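Local coordinates for GRAS family transcription factor containing protein, expressed (Oryza sativa Japonica Group, PDB 5HYZ) that binds DNA in vitro as a probable GRAS-family transcription factor, takes part in plant development and abiotic stress resistance, and may raise expression of stress-responsive genes, at the interface of chains A and B. Sequence-based numbering; all coordinates share one arbitrary frame. Chains: chain A/B, GRAS family transcription factor containing protein, expressed.

Contact 1: the interface of chains A and B. Residues chain A 331, 334-335, 338; chain B 125-126, 129, 170.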
loop_
_atom_site.group_PDB
_atom_site.type_symbol
_atom_site.label_atom_id
_atom_site.label_comp_id
_atom_site.label_asym_id
_atom_site.label_seq_id
_atom_site.Cartn_x
_atom_site.Cartn_y
_atom_site.Cartn_z
ATOM N N TYR A 331 8.964 -12.510 12.686
ATOM C CA TYR A 331 7.965 -11.551 12.268
ATOM C C TYR A 331 7.884 -11.350 10.746
ATOM O O TYR A 331 7.392 -10.327 10.281
ATOM C CB TYR A 331 8.249 -10.198 12.930
ATOM C CG TYR A 331 8.456 -10.356 14.426
ATOM C CD1 TYR A 331 7.437 -10.864 15.241
ATOM C CD2 TYR A 331 9.661 -10.065 14.998
ATOM C CE1 TYR A 331 7.639 -11.077 16.626
ATOM C CE2 TYR A 331 9.865 -10.251 16.382
ATOM C CZ TYR A 331 8.854 -10.760 17.182
ATOM O OH TYR A 331 9.016 -10.964 18.562
ATOM N N SER A 334 4.122 -12.515 9.923
ATOM C CA SER A 334 3.172 -11.500 10.325
ATOM C C SER A 334 3.329 -10.284 9.393
ATOM O O SER A 334 2.339 -9.665 9.012
ATOM C CB SER A 334 3.363 -11.065 11.802
ATOM O OG SER A 334 4.743 -10.821 12.076
ATOM N N GLN A 335 4.539 -9.899 9.073
ATOM C CA GLN A 335 4.684 -8.711 8.206
ATOM C C GLN A 335 4.038 -8.938 6.838
ATOM O O GLN A 335 3.391 -8.061 6.229
ATOM C CB GLN A 335 6.130 -8.368 8.004
ATOM C CG GLN A 335 6.294 -7.235 7.057
ATOM C CD GLN A 335 7.726 -6.891 6.900
ATOM O OE1 GLN A 335 8.132 -5.777 7.235
ATOM N NE2 GLN A 335 8.532 -7.854 6.362
ATOM N N LEU A 338 0.321 -8.731 7.237
ATOM C CA LEU A 338 -0.086 -7.357 7.353
ATOM C C LEU A 338 -0.191 -6.748 5.968
ATOM O O LEU A 338 -1.123 -6.010 5.640
ATOM C CB LEU A 338 0.918 -6.583 8.219
ATOM C CG LEU A 338 0.701 -5.087 8.316
ATOM C CD1 LEU A 338 -0.733 -4.737 8.772
ATOM C CD2 LEU A 338 1.734 -4.375 9.214
ATOM N N ALA B 125 -3.528 -4.015 13.464
ATOM C CA ALA B 125 -2.585 -5.026 12.967
ATOM C C ALA B 125 -1.217 -4.357 12.709
ATOM O O ALA B 125 -0.170 -4.878 13.114
ATOM C CB ALA B 125 -3.124 -5.665 11.696
ATOM N N ALA B 126 -1.265 -3.154 12.132
ATOM C CA ALA B 126 -0.023 -2.417 11.920
ATOM C C ALA B 126 0.672 -2.083 13.245
ATOM O O ALA B 126 1.928 -2.182 13.398
ATOM C CB ALA B 126 -0.322 -1.135 11.066
ATOM N N GLN B 129 2.306 -5.213 14.829
ATOM C CA GLN B 129 3.606 -5.487 14.171
ATOM C C GLN B 129 4.711 -4.543 14.649
ATOM O O GLN B 129 5.871 -4.954 14.985
ATOM C CB GLN B 129 3.415 -5.375 12.665
ATOM C CG GLN B 129 4.745 -5.604 11.808
ATOM C CD GLN B 129 5.136 -7.054 11.785
ATOM O OE1 GLN B 129 4.330 -7.937 12.042
ATOM N NE2 GLN B 129 6.419 -7.322 11.466
ATOM N N PHE B 170 -3.724 -12.753 14.231
ATOM C CA PHE B 170 -2.458 -12.046 13.933
ATOM C C PHE B 170 -1.513 -11.970 15.112
ATOM O O PHE B 170 -0.269 -12.189 15.024
ATOM C CB PHE B 170 -2.828 -10.630 13.427
ATOM C CG PHE B 170 -1.651 -9.847 12.862
ATOM C CD1 PHE B 170 -1.179 -10.142 11.606
ATOM C CD2 PHE B 170 -1.047 -8.813 13.604
ATOM C CE1 PHE B 170 -0.106 -9.456 11.079
ATOM C CE2 PHE B 170 0.070 -8.128 13.073
ATOM C CZ PHE B 170 0.494 -8.449 11.793
HETATM O O HOH W 1 7.734 -4.995 10.048
#
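The side-chain carbonyl OE1 of B:Gln129 accepts a hydrogen bond from the hydroxyl OG of A:Ser334 at 2.9 Å. This bond anchors a patch of the GRAS-domain homodimer in which helix 332-339 of chain A, in the SAW region, meets helix 122-132 of chain B, in the VHIID region. The hydroxyl lies in the carbonyl plane on a lone pair of OE1, with a C=O...O angle of 129°. A:Ser334 holds OG between its backbone N and carbonyl carbon (chi1 47°), from where it also makes a weak bond of 3.2 Å to the backbone O of A:Tyr331 in its own chain. The B:Gln129 chain bends about its CB–CG bond (chi2 74°), laying its amide against the start of the A helix. On the other branch of that amide, NE2 reaches the same A:Tyr331 carbonyl in a weak bond of 3.4 Å and a water at 3.0 Å. The water passes the link on to OE1 of A:Gln335. Rotation of the amide is probably limited, mostly through OE1 and the water. Beside it, A:Leu338 crosses the B:Gln129 side chain obliquely and forks over helix 122-132: CD2 packs on CA of B:Ala126 at 3.8 Å, while CD1 touches CB of B:Ala125 at 3.9 Å. The B:Phe170 ring turns its CE1–CZ side to A:Ser334, CE1 lying 3.2 Å from the backbone O and CZ near CB, and also borders CB of A:Leu338.

Contact 2: the interface of chains A and B. Residues chain A 333-334, 337-338, 341; chain B 170, 173.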
loop_
_atom_site.group_PDB
_atom_site.type_symbol
_atom_site.label_atom_id
_atom_site.label_comp_id
_atom_site.label_asym_id
_atom_site.label_seq_id
_atom_site.Cartn_x
_atom_site.Cartn_y
_atom_site.Cartn_z
ATOM N N ARG A 333 6.331 -13.761 8.714
ATOM C CA ARG A 333 5.008 -14.152 8.297
ATOM C C ARG A 333 3.985 -13.089 8.717
ATOM O O ARG A 333 3.051 -12.805 7.952
ATOM C CB ARG A 333 4.617 -15.535 8.839
ATOM C CG ARG A 333 3.215 -15.921 8.394
ATOM C CD ARG A 333 2.800 -17.302 8.880
ATOM N NE ARG A 333 3.429 -18.359 8.097
ATOM C CZ ARG A 333 2.861 -18.918 7.036
ATOM N NH1 ARG A 333 1.662 -18.494 6.625
ATOM N NH2 ARG A 333 3.492 -19.884 6.386
ATOM N N SER A 334 4.122 -12.515 9.923
ATOM C CA SER A 334 3.172 -11.500 10.325
ATOM C C SER A 334 3.329 -10.284 9.393
ATOM O O SER A 334 2.339 -9.665 9.012
ATOM C CB SER A 334 3.363 -11.065 11.802
ATOM O OG SER A 334 4.743 -10.821 12.076
ATOM N N ASP A 337 1.468 -11.094 6.275
ATOM C CA ASP A 337 0.030 -10.997 6.503
ATOM C C ASP A 337 -0.473 -9.600 6.623
ATOM O O ASP A 337 -1.542 -9.267 6.145
ATOM C CB ASP A 337 -0.345 -11.766 7.765
ATOM C CG ASP A 337 -0.893 -13.142 7.458
ATOM O OD1 ASP A 337 -0.961 -13.527 6.260
ATOM O OD2 ASP A 337 -1.264 -13.853 8.414
ATOM N N LEU A 338 0.321 -8.731 7.237
ATOM C CA LEU A 338 -0.086 -7.357 7.353
ATOM C C LEU A 338 -0.191 -6.748 5.968
ATOM O O LEU A 338 -1.123 -6.010 5.640
ATOM C CB LEU A 338 0.918 -6.583 8.219
ATOM C CG LEU A 338 0.701 -5.087 8.316
ATOM C CD1 LEU A 338 -0.733 -4.737 8.772
ATOM C CD2 LEU A 338 1.734 -4.375 9.214
ATOM N N TRP A 341 -3.411 -7.562 4.277
ATOM C CA TRP A 341 -4.627 -7.371 5.080
ATOM C C TRP A 341 -5.798 -6.849 4.280
ATOM O O TRP A 341 -6.927 -7.320 4.458
ATOM C CB TRP A 341 -4.354 -6.409 6.239
ATOM C CG TRP A 341 -5.391 -6.400 7.329
ATOM C CD1 TRP A 341 -6.511 -5.631 7.380
ATOM C CD2 TRP A 341 -5.351 -7.149 8.575
ATOM N NE1 TRP A 341 -7.190 -5.873 8.567
ATOM C CE2 TRP A 341 -6.484 -6.769 9.325
ATOM C CE3 TRP A 341 -4.472 -8.085 9.109
ATOM C CZ2 TRP A 341 -6.769 -7.302 10.585
ATOM C CZ3 TRP A 341 -4.758 -8.613 10.369
ATOM C CH2 TRP A 341 -5.886 -8.238 11.073
ATOM N N PHE B 170 -3.724 -12.753 14.231
ATOM C CA PHE B 170 -2.458 -12.046 13.933
ATOM C C PHE B 170 -1.513 -11.970 15.112
ATOM O O PHE B 170 -0.269 -12.189 15.024
ATOM C CB PHE B 170 -2.828 -10.630 13.427
ATOM C CG PHE B 170 -1.651 -9.847 12.862
ATOM C CD1 PHE B 170 -1.179 -10.142 11.606
ATOM C CD2 PHE B 170 -1.047 -8.813 13.604
ATOM C CE1 PHE B 170 -0.106 -9.456 11.079
ATOM C CE2 PHE B 170 0.070 -8.128 13.073
ATOM C CZ PHE B 170 0.494 -8.449 11.793
ATOM N N LEU B 173 0.585 -14.911 15.701
ATOM C CA LEU B 173 1.802 -14.963 14.851
ATOM C C LEU B 173 2.926 -14.045 15.329
ATOM O O LEU B 173 4.051 -14.120 14.832
ATOM C CB LEU B 173 1.447 -14.574 13.428
ATOM C CG LEU B 173 0.419 -15.432 12.736
ATOM C CD1 LEU B 173 0.204 -14.873 11.330
ATOM C CD2 LEU B 173 0.840 -16.873 12.718
#
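A helix-against-helix patch of the two-fold symmetric homodimer interface joins the two GRAS domains here, with B:Phe170 and B:Leu173 of helix 157-174 packed against helix 332-339 of chain A and the loop residue A:Trp341. B:Phe170 presents its CE1 corner to A:Asp337 and one face to A:Trp341. CE1 meets the methylene CB of A:Asp337, a poorly ordered residue, at 4.0 Å. CZ3 of A:Trp341, on the six-membered part of the indole, lies 4.1 Å from CD1 of B:Phe170. It sits above the plane of the phenyl ring, displaced past the CG–CD1 side towards the base, and is equally near CB. The indole thus approaches by its CZ3 corner, with the two ring planes nearly perpendicular. In A:Trp341, chi1 (-165°) swings the indole out towards chain B and chi2 (-88°) turns its six-membered part to the phenylalanine. One helical turn along from the phenylalanine, B:Leu173 directs CD1 towards chain A; its CG is anti to the carbonyl carbon (chi1 -60°) and the chain continues extended to that methyl. The methyl adjoins the A:Asp337 carboxylate and lies near the aliphatic CD of A:Arg333, also poorly ordered; the detailed placement of both groups is uncertain. B:Leu173 and B:Phe170 bury about 60 and 50 Å² against chain A, and with the twin patch they join helix 157-174, which runs into the LRII region, of each subunit to the SAW region of the other.

Contact 1 and contact 2 are adjoining parts of one surface, the centres of their C-alpha atoms about 4 Å apart. They share A:Ser334, A:Leu338 and B:Phe170. Helix 332-339 of chain A is common to both and lies against two elements of chain B: helix 122-132 in contact 1 and helix 157-174, which dominates contact 2. The amide-centred polar links of contact 1 thus border the packing centred on B:Phe170 and B:Leu173 in contact 2, and together they could set the register of the A helix on its partner. The two-fold axis repeats the pair with chains exchanged, tying the homodimer twice.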